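Local coordinates for dihydroxyacetone kinase (Citrobacter freundii, PDB 1UN8), which catalyses the transfer of phosphate from ATP to dihydroxyacetone, giving dihydroxyacetone phosphate and ADP in glycerol fermentation, at residues Ser24-Leu29 / Val322-Asn326; Ala37-Val41 / Asp89-Ala94; Glu178-Ala182 / Glu311-Glu315; Gly252-Ile258 / Ser283-Ile289. All coordinates share one frame; numbering follows the deposited sequence.

Contact 1 (Ser24-Leu29 / Val322-Asn326)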
loop_
_atom_site.group_PDB
_atom_site.type_symbol
_atom_site.label_atom_id
_atom_site.label_comp_id
_atom_site.label_asym_id
_atom_site.label_seq_id
_atom_site.Cartn_x
_atom_site.Cartn_y
_atom_site.Cartn_z
ATOM N N SER A 24 12.822 9.125 -7.056
ATOM C CA SER A 24 13.857 9.203 -6.032
ATOM C C SER A 24 13.878 10.525 -5.264
ATOM O O SER A 24 14.175 11.575 -5.818
ATOM C CB SER A 24 15.229 8.982 -6.659
ATOM O OG SER A 24 16.247 9.189 -5.696
ATOM N N PRO A 25 13.582 10.487 -3.967
ATOM C CA PRO A 25 13.582 11.703 -3.160
ATOM C C PRO A 25 14.955 12.385 -3.161
ATOM O O PRO A 25 15.039 13.606 -3.256
ATOM C CB PRO A 25 13.219 11.195 -1.766
ATOM C CG PRO A 25 12.458 9.956 -2.027
ATOM C CD PRO A 25 13.231 9.319 -3.149
ATOM N N TRP A 26 16.022 11.592 -3.039
ATOM C CA TRP A 26 17.381 12.130 -3.004
ATOM C C TRP A 26 18.037 12.214 -4.380
ATOM O O TRP A 26 19.097 12.831 -4.533
ATOM C CB TRP A 26 18.276 11.283 -2.095
ATOM C CG TRP A 26 17.761 11.109 -0.714
ATOM C CD1 TRP A 26 16.921 10.127 -0.271
ATOM C CD2 TRP A 26 18.018 11.958 0.415
ATOM N NE1 TRP A 26 16.635 10.312 1.065
ATOM C CE2 TRP A 26 17.292 11.428 1.511
ATOM C CE3 TRP A 26 18.787 13.118 0.609
ATOM C CZ2 TRP A 26 17.309 12.019 2.782
ATOM C CZ3 TRP A 26 18.806 13.708 1.869
ATOM C CH2 TRP A 26 18.069 13.157 2.942
ATOM N N ASN A 27 17.418 11.604 -5.381
ATOM C CA ASN A 27 17.993 11.624 -6.719
ATOM C C ASN A 27 19.418 11.069 -6.624
ATOM O O ASN A 27 20.341 11.548 -7.293
ATOM C CB ASN A 27 18.015 13.053 -7.264
ATOM C CG ASN A 27 18.434 13.111 -8.717
ATOM O OD1 ASN A 27 18.938 14.135 -9.188
ATOM N ND2 ASN A 27 18.247 12.008 -9.436
ATOM N N ASN A 28 19.577 10.049 -5.789
ATOM C CA ASN A 28 20.866 9.418 -5.569
ATOM C C ASN A 28 20.917 8.023 -6.156
ATOM O O ASN A 28 21.754 7.220 -5.766
ATOM C CB ASN A 28 21.143 9.313 -4.076
ATOM C CG ASN A 28 20.126 8.434 -3.359
ATOM O OD1 ASN A 28 18.987 8.287 -3.812
ATOM N ND2 ASN A 28 20.532 7.842 -2.234
ATOM N N LEU A 29 20.024 7.727 -7.091
ATOM C CA LEU A 29 20.004 6.408 -7.698
ATOM C C LEU A 29 20.340 6.485 -9.176
ATOM O O LEU A 29 20.021 7.464 -9.838
ATOM C CB LEU A 29 18.621 5.776 -7.508
ATOM C CG LEU A 29 18.132 5.808 -6.055
ATOM C CD1 LEU A 29 16.653 5.442 -5.989
ATOM C CD2 LEU A 29 18.982 4.870 -5.201
ATOM N N VAL A 322 19.522 8.106 7.264
ATOM C CA VAL A 322 20.176 7.592 6.062
ATOM C C VAL A 322 19.553 8.339 4.889
ATOM O O VAL A 322 18.665 9.166 5.096
ATOM C CB VAL A 322 19.959 6.065 5.903
ATOM C CG1 VAL A 322 20.552 5.336 7.100
ATOM C CG2 VAL A 322 18.467 5.750 5.776
ATOM N N GLU A 323 20.011 8.070 3.673
ATOM C CA GLU A 323 19.444 8.742 2.510
ATOM C C GLU A 323 18.949 7.731 1.491
ATOM O O GLU A 323 19.657 7.396 0.539
ATOM C CB GLU A 323 20.477 9.640 1.845
ATOM C CG GLU A 323 21.199 10.537 2.807
ATOM C CD GLU A 323 22.054 11.553 2.099
ATOM O OE1 GLU A 323 22.564 11.236 0.993
ATOM O OE2 GLU A 323 22.216 12.661 2.658
ATOM N N THR A 324 17.727 7.253 1.689
ATOM C CA THR A 324 17.141 6.281 0.775
ATOM C C THR A 324 15.710 6.662 0.415
ATOM O O THR A 324 15.091 7.499 1.072
ATOM C CB THR A 324 17.135 4.873 1.399
ATOM O OG1 THR A 324 16.375 4.895 2.617
ATOM C CG2 THR A 324 18.562 4.415 1.698
ATOM N N SER A 325 15.182 6.034 -0.624
ATOM C CA SER A 325 13.827 6.342 -1.047
ATOM C C SER A 325 12.764 5.897 -0.068
ATOM O O SER A 325 11.688 6.492 -0.012
ATOM C CB SER A 325 13.522 5.687 -2.391
ATOM O OG SER A 325 14.409 6.135 -3.401
ATOM N N ASN A 326 13.036 4.842 0.712
ATOM C CA ASN A 326 11.962 4.322 1.560
ATOM C C ASN A 326 12.238 3.973 3.027
ATOM O O ASN A 326 11.355 3.436 3.690
ATOM C CB ASN A 326 11.365 3.094 0.866
ATOM C CG ASN A 326 10.805 3.416 -0.493
ATOM O OD1 ASN A 326 9.653 3.804 -0.636
ATOM N ND2 ASN A 326 11.628 3.229 -1.516
HETATM O O HOH W 1 22.543 8.582 -0.143
#

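Contact 2 (Ala37-Val41 / Asp89-Ala94)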
loop_
_atom_site.group_PDB
_atom_site.type_symbol
_atom_site.label_atom_id
_atom_site.label_comp_id
_atom_site.label_asym_id
_atom_site.label_seq_id
_atom_site.Cartn_x
_atom_site.Cartn_y
_atom_site.Cartn_z
ATOM N N ALA A 37 19.803 -7.971 -19.808
ATOM C CA ALA A 37 19.495 -9.039 -18.867
ATOM C C ALA A 37 20.087 -8.813 -17.477
ATOM O O ALA A 37 19.868 -9.609 -16.572
ATOM C CB ALA A 37 19.961 -10.365 -19.426
ATOM N N ILE A 38 20.853 -7.742 -17.309
ATOM C CA ILE A 38 21.424 -7.428 -16.008
ATOM C C ILE A 38 20.726 -6.165 -15.547
ATOM O O ILE A 38 20.733 -5.155 -16.253
ATOM C CB ILE A 38 22.961 -7.197 -16.087
ATOM C CG1 ILE A 38 23.670 -8.550 -16.168
ATOM C CG2 ILE A 38 23.466 -6.434 -14.873
ATOM C CD1 ILE A 38 24.504 -8.747 -17.442
ATOM N N ARG A 39 20.119 -6.223 -14.367
ATOM C CA ARG A 39 19.389 -5.078 -13.840
ATOM C C ARG A 39 19.930 -4.628 -12.491
ATOM O O ARG A 39 19.466 -5.062 -11.438
ATOM C CB ARG A 39 17.895 -5.429 -13.765
ATOM C CG ARG A 39 17.169 -5.159 -15.087
ATOM C CD ARG A 39 15.918 -5.994 -15.274
ATOM N NE ARG A 39 16.259 -7.409 -15.226
ATOM C CZ ARG A 39 15.674 -8.354 -15.954
ATOM N NH1 ARG A 39 14.704 -8.054 -16.809
ATOM N NH2 ARG A 39 16.067 -9.611 -15.819
ATOM N N ILE A 40 20.915 -3.739 -12.547
ATOM C CA ILE A 40 21.561 -3.218 -11.356
ATOM C C ILE A 40 21.325 -1.733 -11.133
ATOM O O ILE A 40 21.455 -0.922 -12.051
ATOM C CB ILE A 40 23.079 -3.426 -11.426
ATOM C CG1 ILE A 40 23.383 -4.882 -11.785
ATOM C CG2 ILE A 40 23.707 -3.011 -10.106
ATOM C CD1 ILE A 40 24.789 -5.346 -11.362
ATOM N N VAL A 41 20.973 -1.384 -9.904
ATOM C CA VAL A 41 20.759 0.005 -9.553
ATOM C C VAL A 41 21.843 0.298 -8.557
ATOM O O VAL A 41 22.096 -0.498 -7.656
ATOM C CB VAL A 41 19.414 0.251 -8.877
ATOM C CG1 VAL A 41 19.364 1.682 -8.332
ATOM C CG2 VAL A 41 18.297 0.036 -9.875
ATOM N N ASP A 89 26.232 -13.587 -13.424
ATOM C CA ASP A 89 26.850 -12.513 -14.182
ATOM C C ASP A 89 26.451 -11.160 -13.596
ATOM O O ASP A 89 27.291 -10.279 -13.354
ATOM C CB ASP A 89 26.370 -12.597 -15.624
ATOM C CG ASP A 89 27.460 -12.304 -16.618
ATOM O OD1 ASP A 89 28.076 -11.209 -16.534
ATOM O OD2 ASP A 89 27.698 -13.179 -17.486
ATOM N N ALA A 90 25.153 -10.998 -13.374
ATOM C CA ALA A 90 24.646 -9.758 -12.835
ATOM C C ALA A 90 25.281 -9.409 -11.499
ATOM O O ALA A 90 25.759 -8.288 -11.310
ATOM C CB ALA A 90 23.130 -9.839 -12.696
ATOM N N VAL A 91 25.295 -10.362 -10.571
ATOM C CA VAL A 91 25.845 -10.100 -9.253
ATOM C C VAL A 91 27.306 -9.697 -9.342
ATOM O O VAL A 91 27.737 -8.742 -8.693
ATOM C CB VAL A 91 25.702 -11.328 -8.313
ATOM C CG1 VAL A 91 26.305 -11.012 -6.936
ATOM C CG2 VAL A 91 24.237 -11.696 -8.157
ATOM N N LEU A 92 28.066 -10.417 -10.157
ATOM C CA LEU A 92 29.483 -10.111 -10.307
ATOM C C LEU A 92 29.642 -8.671 -10.787
ATOM O O LEU A 92 30.380 -7.879 -10.189
ATOM C CB LEU A 92 30.129 -11.071 -11.311
ATOM C CG LEU A 92 31.644 -10.922 -11.486
ATOM C CD1 LEU A 92 32.325 -10.958 -10.121
ATOM C CD2 LEU A 92 32.172 -12.036 -12.393
ATOM N N THR A 93 28.934 -8.340 -11.866
ATOM C CA THR A 93 28.975 -7.009 -12.442
ATOM C C THR A 93 28.808 -5.929 -11.390
ATOM O O THR A 93 29.482 -4.899 -11.438
ATOM C CB THR A 93 27.884 -6.849 -13.495
ATOM O OG1 THR A 93 28.110 -7.792 -14.546
ATOM C CG2 THR A 93 27.884 -5.446 -14.062
ATOM N N ALA A 94 27.910 -6.149 -10.438
ATOM C CA ALA A 94 27.696 -5.163 -9.382
ATOM C C ALA A 94 28.910 -5.059 -8.460
ATOM O O ALA A 94 29.311 -3.971 -8.067
ATOM C CB ALA A 94 26.460 -5.532 -8.573
#

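Contact 3 (Glu178-Ala182 / Glu311-Glu315)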
loop_
_atom_site.group_PDB
_atom_site.type_symbol
_atom_site.label_atom_id
_atom_site.label_comp_id
_atom_site.label_asym_id
_atom_site.label_seq_id
_atom_site.Cartn_x
_atom_site.Cartn_y
_atom_site.Cartn_z
ATOM N N GLU A 178 29.006 -7.163 12.754
ATOM C CA GLU A 178 27.832 -6.435 13.217
ATOM C C GLU A 178 26.561 -6.845 12.476
ATOM O O GLU A 178 25.496 -6.990 13.082
ATOM C CB GLU A 178 28.063 -4.928 13.051
ATOM C CG GLU A 178 29.159 -4.341 13.943
ATOM C CD GLU A 178 28.844 -4.471 15.423
ATOM O OE1 GLU A 178 27.651 -4.417 15.797
ATOM O OE2 GLU A 178 29.793 -4.611 16.218
ATOM N N ALA A 179 26.687 -7.015 11.164
ATOM C CA ALA A 179 25.574 -7.412 10.318
ATOM C C ALA A 179 25.036 -8.758 10.789
ATOM O O ALA A 179 23.820 -8.965 10.885
ATOM C CB ALA A 179 26.031 -7.510 8.878
ATOM N N GLN A 180 25.946 -9.681 11.076
ATOM C CA GLN A 180 25.546 -10.996 11.540
ATOM C C GLN A 180 24.894 -10.859 12.915
ATOM O O GLN A 180 23.901 -11.517 13.217
ATOM C CB GLN A 180 26.769 -11.919 11.604
ATOM C CG GLN A 180 26.516 -13.268 12.294
ATOM C CD GLN A 180 25.526 -14.176 11.549
ATOM O OE1 GLN A 180 25.848 -14.745 10.501
ATOM N NE2 GLN A 180 24.322 -14.313 12.097
ATOM N N TYR A 181 25.446 -9.984 13.743
ATOM C CA TYR A 181 24.915 -9.767 15.084
ATOM C C TYR A 181 23.471 -9.274 14.989
ATOM O O TYR A 181 22.606 -9.703 15.754
ATOM C CB TYR A 181 25.777 -8.747 15.841
ATOM C CG TYR A 181 25.393 -8.574 17.296
ATOM C CD1 TYR A 181 25.456 -9.645 18.191
ATOM C CD2 TYR A 181 24.962 -7.341 17.782
ATOM C CE1 TYR A 181 25.099 -9.495 19.536
ATOM C CE2 TYR A 181 24.602 -7.175 19.122
ATOM C CZ TYR A 181 24.674 -8.254 19.992
ATOM O OH TYR A 181 24.336 -8.076 21.319
ATOM N N ALA A 182 23.210 -8.368 14.054
ATOM C CA ALA A 182 21.858 -7.851 13.878
ATOM C C ALA A 182 20.942 -8.992 13.429
ATOM O O ALA A 182 19.874 -9.212 13.997
ATOM C CB ALA A 182 21.847 -6.728 12.845
ATOM N N GLU A 311 20.254 -4.505 21.637
ATOM C CA GLU A 311 21.436 -4.730 22.453
ATOM C C GLU A 311 22.613 -4.085 21.728
ATOM O O GLU A 311 22.647 -4.033 20.495
ATOM C CB GLU A 311 21.720 -6.235 22.628
ATOM C CG GLU A 311 20.716 -7.037 23.474
ATOM C CD GLU A 311 20.695 -6.646 24.951
ATOM O OE1 GLU A 311 21.786 -6.463 25.531
ATOM O OE2 GLU A 311 19.593 -6.538 25.539
ATOM N N GLU A 312 23.568 -3.583 22.499
ATOM C CA GLU A 312 24.764 -2.980 21.936
ATOM C C GLU A 312 24.493 -1.849 20.949
ATOM O O GLU A 312 23.682 -0.953 21.191
ATOM C CB GLU A 312 25.603 -4.062 21.240
ATOM C CG GLU A 312 25.843 -5.337 22.065
ATOM C CD GLU A 312 26.735 -5.116 23.286
ATOM O OE1 GLU A 312 27.882 -4.634 23.116
ATOM O OE2 GLU A 312 26.292 -5.430 24.416
ATOM N N SER A 313 25.186 -1.925 19.821
ATOM C CA SER A 313 25.103 -0.929 18.768
ATOM C C SER A 313 23.827 -0.943 17.927
ATOM O O SER A 313 23.586 -0.013 17.160
ATOM C CB SER A 313 26.312 -1.088 17.845
ATOM O OG SER A 313 27.524 -0.923 18.557
ATOM N N ILE A 314 23.014 -1.985 18.056
ATOM C CA ILE A 314 21.798 -2.085 17.258
ATOM C C ILE A 314 20.967 -0.801 17.261
ATOM O O ILE A 314 20.776 -0.182 16.217
ATOM C CB ILE A 314 20.896 -3.286 17.723
ATOM C CG1 ILE A 314 21.563 -4.619 17.371
ATOM C CG2 ILE A 314 19.525 -3.209 17.063
ATOM C CD1 ILE A 314 21.764 -4.832 15.894
ATOM N N GLU A 315 20.482 -0.400 18.433
ATOM C CA GLU A 315 19.641 0.791 18.531
ATOM C C GLU A 315 20.280 2.053 17.961
ATOM O O GLU A 315 19.622 2.834 17.278
ATOM C CB GLU A 315 19.235 1.033 19.983
ATOM C CG GLU A 315 18.159 2.087 20.124
ATOM C CD GLU A 315 17.836 2.399 21.565
ATOM O OE1 GLU A 315 16.785 3.018 21.837
ATOM O OE2 GLU A 315 18.647 2.033 22.432
#

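Contact 4 (Gly252-Ile258 / Ser283-Ile289)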
loop_
_atom_site.group_PDB
_atom_site.type_symbol
_atom_site.label_atom_id
_atom_site.label_comp_id
_atom_site.label_asym_id
_atom_site.label_seq_id
_atom_site.Cartn_x
_atom_site.Cartn_y
_atom_site.Cartn_z
ATOM N N GLY A 252 14.707 -7.519 27.655
ATOM C CA GLY A 252 15.379 -6.612 26.736
ATOM C C GLY A 252 14.422 -5.736 25.939
ATOM O O GLY A 252 13.285 -6.128 25.661
ATOM N N ARG A 253 14.883 -4.543 25.576
ATOM C CA ARG A 253 14.076 -3.615 24.806
ATOM C C ARG A 253 13.985 -4.090 23.356
ATOM O O ARG A 253 14.839 -4.850 22.879
ATOM C CB ARG A 253 14.667 -2.202 24.879
ATOM C CG ARG A 253 14.833 -1.672 26.306
ATOM C CD ARG A 253 13.596 -1.925 27.149
ATOM N NE ARG A 253 12.447 -1.133 26.714
ATOM C CZ ARG A 253 11.231 -1.239 27.248
ATOM N NH1 ARG A 253 11.019 -2.103 28.233
ATOM N NH2 ARG A 253 10.231 -0.483 26.805
ATOM N N LEU A 254 12.945 -3.627 22.664
ATOM C CA LEU A 254 12.688 -4.033 21.290
ATOM C C LEU A 254 12.209 -2.940 20.348
ATOM O O LEU A 254 11.519 -2.001 20.721
ATOM C CB LEU A 254 11.601 -5.129 21.246
ATOM C CG LEU A 254 11.784 -6.400 22.082
ATOM C CD1 LEU A 254 10.456 -7.093 22.304
ATOM C CD2 LEU A 254 12.760 -7.346 21.406
ATOM N N ALA A 255 12.604 -3.105 19.110
ATOM C CA ALA A 255 12.159 -2.238 18.033
ATOM C C ALA A 255 11.266 -3.179 17.204
ATOM O O ALA A 255 11.690 -4.295 16.905
ATOM C CB ALA A 255 13.315 -1.705 17.192
ATOM N N VAL A 256 10.066 -2.769 16.820
ATOM C CA VAL A 256 9.193 -3.635 16.037
ATOM C C VAL A 256 8.790 -2.991 14.722
ATOM O O VAL A 256 8.344 -1.836 14.685
ATOM C CB VAL A 256 7.911 -4.004 16.835
ATOM C CG1 VAL A 256 6.897 -4.701 15.943
ATOM C CG2 VAL A 256 8.280 -4.886 18.021
ATOM N N MET A 257 8.955 -3.748 13.643
ATOM C CA MET A 257 8.599 -3.258 12.327
ATOM C C MET A 257 7.303 -3.898 11.818
ATOM O O MET A 257 7.207 -5.123 11.687
ATOM C CB MET A 257 9.736 -3.527 11.344
ATOM C CG MET A 257 9.352 -3.325 9.892
ATOM S SD MET A 257 10.767 -3.425 8.773
ATOM C CE MET A 257 11.414 -5.049 9.180
ATOM N N ILE A 258 6.303 -3.061 11.555
ATOM C CA ILE A 258 5.011 -3.511 11.029
ATOM C C ILE A 258 5.052 -3.277 9.517
ATOM O O ILE A 258 4.936 -2.146 9.043
ATOM C CB ILE A 258 3.845 -2.704 11.636
ATOM C CG1 ILE A 258 3.935 -2.740 13.161
ATOM C CG2 ILE A 258 2.514 -3.277 11.188
ATOM C CD1 ILE A 258 3.892 -1.379 13.817
ATOM N N SER A 283 4.976 -3.661 26.555
ATOM C CA SER A 283 5.884 -3.102 27.556
ATOM C C SER A 283 7.373 -3.133 27.234
ATOM O O SER A 283 8.170 -2.609 28.000
ATOM C CB SER A 283 5.666 -3.793 28.903
ATOM O OG SER A 283 5.966 -5.176 28.821
ATOM N N ARG A 284 7.757 -3.729 26.114
ATOM C CA ARG A 284 9.175 -3.811 25.772
ATOM C C ARG A 284 9.509 -3.064 24.498
ATOM O O ARG A 284 10.650 -3.070 24.063
ATOM C CB ARG A 284 9.585 -5.277 25.618
ATOM C CG ARG A 284 9.315 -6.111 26.855
ATOM C CD ARG A 284 9.602 -7.582 26.616
ATOM N NE ARG A 284 10.960 -7.802 26.136
ATOM C CZ ARG A 284 11.417 -8.976 25.724
ATOM N NH1 ARG A 284 10.623 -10.035 25.740
ATOM N NH2 ARG A 284 12.659 -9.085 25.274
ATOM N N ILE A 285 8.508 -2.425 23.902
ATOM C CA ILE A 285 8.694 -1.678 22.665
ATOM C C ILE A 285 9.155 -0.249 22.890
ATOM O O ILE A 285 8.514 0.501 23.623
ATOM C CB ILE A 285 7.385 -1.583 21.854
ATOM C CG1 ILE A 285 6.694 -2.948 21.793
ATOM C CG2 ILE A 285 7.697 -1.072 20.450
ATOM C CD1 ILE A 285 6.782 -3.644 20.512
ATOM N N ASP A 286 10.244 0.145 22.236
ATOM C CA ASP A 286 10.739 1.514 22.369
ATOM C C ASP A 286 10.651 2.206 21.028
ATOM O O ASP A 286 10.776 3.427 20.938
ATOM C CB ASP A 286 12.195 1.560 22.868
ATOM C CG ASP A 286 12.332 1.130 24.321
ATOM O OD1 ASP A 286 11.401 1.412 25.110
ATOM O OD2 ASP A 286 13.371 0.526 24.677
ATOM N N TRP A 287 10.452 1.415 19.979
ATOM C CA TRP A 287 10.336 1.975 18.645
ATOM C C TRP A 287 9.443 1.163 17.708
ATOM O O TRP A 287 9.391 -0.059 17.784
ATOM C CB TRP A 287 11.713 2.127 17.987
ATOM C CG TRP A 287 12.719 2.905 18.784
ATOM C CD1 TRP A 287 13.674 2.395 19.624
ATOM C CD2 TRP A 287 12.863 4.329 18.831
ATOM N NE1 TRP A 287 14.399 3.413 20.185
ATOM C CE2 TRP A 287 13.923 4.611 19.719
ATOM C CE3 TRP A 287 12.199 5.393 18.209
ATOM C CZ2 TRP A 287 14.334 5.916 20.004
ATOM C CZ3 TRP A 287 12.604 6.689 18.491
ATOM C CH2 TRP A 287 13.663 6.940 19.383
ATOM N N LEU A 288 8.726 1.872 16.839
ATOM C CA LEU A 288 7.889 1.253 15.817
ATOM C C LEU A 288 8.452 1.674 14.469
ATOM O O LEU A 288 8.841 2.827 14.281
ATOM C CB LEU A 288 6.443 1.722 15.898
ATOM C CG LEU A 288 5.542 1.142 16.983
ATOM C CD1 LEU A 288 4.141 1.666 16.762
ATOM C CD2 LEU A 288 5.548 -0.372 16.930
ATOM N N ILE A 289 8.540 0.727 13.549
ATOM C CA ILE A 289 9.004 1.018 12.205
ATOM C C ILE A 289 7.794 0.618 11.356
ATOM O O ILE A 289 7.485 -0.574 11.204
ATOM C CB ILE A 289 10.243 0.176 11.796
ATOM C CG1 ILE A 289 11.419 0.411 12.750
ATOM C CG2 ILE A 289 10.689 0.578 10.414
ATOM C CD1 ILE A 289 11.237 -0.220 14.110
#

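Contact 1 (Ser24-Leu29 / Val322-Asn326)
Ser-24 lies across from Ser-325 and Trp-26 across from Glu-323, with CA atoms 5.7 and 6.8 Å apart, so the two irregular loops run past each other in opposite directions without pairing as strands. The indole of Trp-26 bridges them. Glu-323 lays its CB over one face of the ring, 3.7 Å from the centroid of the five-membered part, a CH-pi contact. With CG beside the backbone N (chi1 -49°) and the chain extended beyond it, the rest of Glu-323 continues over the six-membered part, where its carboxylate stacks nearly flat, 18° from the ring plane. At the ring edge and in its plane, NE1 gives a weak hydrogen bond to Thr-324 O (3.2 Å). Asn-28 ND2 makes a second weak bond, 2.9 Å to Glu-323 O, and also donates to a water that in turn donates to Glu-323 OE1; the amide thus reaches the backbone of Glu-323 directly and its carboxylate through the water. Nearer Ser-24, the OG of Ser-325 sits 3.4 Å from Pro-25 CD and 3.5 Å from Leu-29 CD1. In the fold, the second loop follows helix 314-319. Arg-334 of the second subunit bonds to the carbonyls of Ser-24 and Pro-25, so the loop between helix 12-22 and strand 29-32 also lies at the dimer interface.

Contact 2 (Ala37-Val41 / Asp89-Ala94)
Ile-38 comes first, its CA 5.1 Å from that of Ala-90, and rests its CG1 against the helical backbone: CG1 is 3.7 Å from both CA and CB of Ala-90, while CG2 comes near the same two carbons from beside it. The small side chain of Ala-90 is consistent with so close an approach of the loop to helix 88-98. The CD1 of Ile-38 lies near the Asp-89 carboxylate at the outer margin. Arg-39 starts away from the helix and packs on Arg-31 and Val-13, as expected of the alternation in an extended chain. Ile-40, already in strand 40-43, points to the helix again. Its CG1 lies beside the backbone N (chi1 -50°) and the chain then extends, sending CD1 between Ala-90, Thr-93 and Ala-94. There it approaches Thr-93 CB to 4.0 Å, and Ala-94 CB so closely, at 3.3 Å, that the exact place of this methyl is doubtful; Ile-40 CG2 also meets Ala-94 CB, at 4.0 Å. Thr-93 turns its hydroxyl back on its own helix: OG1 donates to Asp-89 O (2.9 Å), 42° above the carbonyl plane, and that oxygen also accepts from Thr-93 N. The chemistry is therefore apolar: aliphatic branches of two isoleucines seat strand 40-43 and the loop before it on a helical face made by Ala-90, Thr-93 and Ala-94, with the threonine's polar group satisfied within the helix.

Contact 3 (Glu178-Ala182 / Glu311-Glu315)
Tyr-181 and Ala-182 of helix 172-184 pack against a type II' beta turn, Glu-311 to Ile-314, which carries the chain from strand 301-309 into helix 314-319. The contact is a helix packed against a beta turn, beside the C-terminal end of strand 301-309, an inner strand of the mixed sheet in the DhaK part of the chain; helix 172-184 runs into strand 186-192, the antiparallel neighbour of strand 301-309. The turn is closed by Ile-314 N bonding to Glu-311 O at 3.2 Å, and Glu-312 occupies its second position with a positive phi (55°). Tyr-181 reaches it because its CG stands opposite the backbone N (chi1 -173°), swinging the ring out from the helix. The phenol end then meets aliphatic parts of two glutamates: OH is 3.2 Å from Glu-312 CG and 3.5 Å from Glu-311 CB. The carboxylates of both stand nearly perpendicular to the ring, and the carbonyl O of Glu-311 lies near the ring plane at its edge. Further down, CE2 of the ring approaches Ile-314 CG1 at 4.3 Å. Helix 155-167 closes the contact beneath, Ile-161 touching both Ala-182 and Ile-314, and Phe-165 touching Glu-178 and Ser-313. The tightest apolar approach across it is made by the tip of the isoleucine, whose CD1 lies 3.6 Å from Ala-182 CB.

Contact 4 (Gly252-Ile258 / Ser283-Ile289)
Arg-253 folds back onto Asp-286 because its chain bends at two successive torsions, chi2 -46° and chi3 -68°. Its NE and NH2 grip the carboxylate side-on as a salt bridge, NE to OD2 and NH2 to OD1, each 2.8 Å; OD2 is met on its syn side but tilted from the carboxylate plane, OD1 from above that plane. NH1 of the same guanidinium takes Ser-283 O at 2.9 Å, in the carbonyl plane and on a lone pair, and Arg-284 CA lies over one face of the group. Arg-284 kinks at chi3 (55°) and turns its own NE and NH2 onto a single atom, Gly-252 O, at 2.9 and 3.0 Å; Leu-254 CD1 lies over a face of that guanidinium. Beyond these two arginine grips, toward the C-terminal ends of the segments, the backbones pair in parallel, with Val-256 N bonded to Trp-287 O and Val-256 O to Ile-289 N. A beta bulge shifts the register by one residue between Leu-254 and Ala-255. Ala-255 and Met-257 share a face with Trp-287 and Ile-289, where Met-257 CB approaches Ile-289 CB to 3.8 Å. On the other face, Ile-258 CD1 meets Leu-288 CD2 at 3.7 Å, and both residues pack on Leu-276. Adjacent parallel strands joined through a helix covering one face are typical of a beta-alpha-beta crossover, here strand 254-260, helix 266-277 and strand 285-292.

Overall arrangement
From the N terminus, contact 1 opens first, at 24-29, and closes last, at 322-326, so its loop encloses the other three. Contact 2 opens and closes early, packing helix 88-98 on strand 40-43 of the first sheet. Contact 3 then opens at 178-182 and closes at 311-315, with contact 4 nested inside it; none of the loops cross. Contacts 3 and 4 meet where Glu-315 OE1 probably accepts a hydrogen bond from Trp-287 NE1 (2.9 Å), linking helix 314-319 to the second sheet. Contacts 1 and 2 touch through Leu-29 and Val-41. Contact 1 thus joins the chain around the first sheet to the chain that leaves the second.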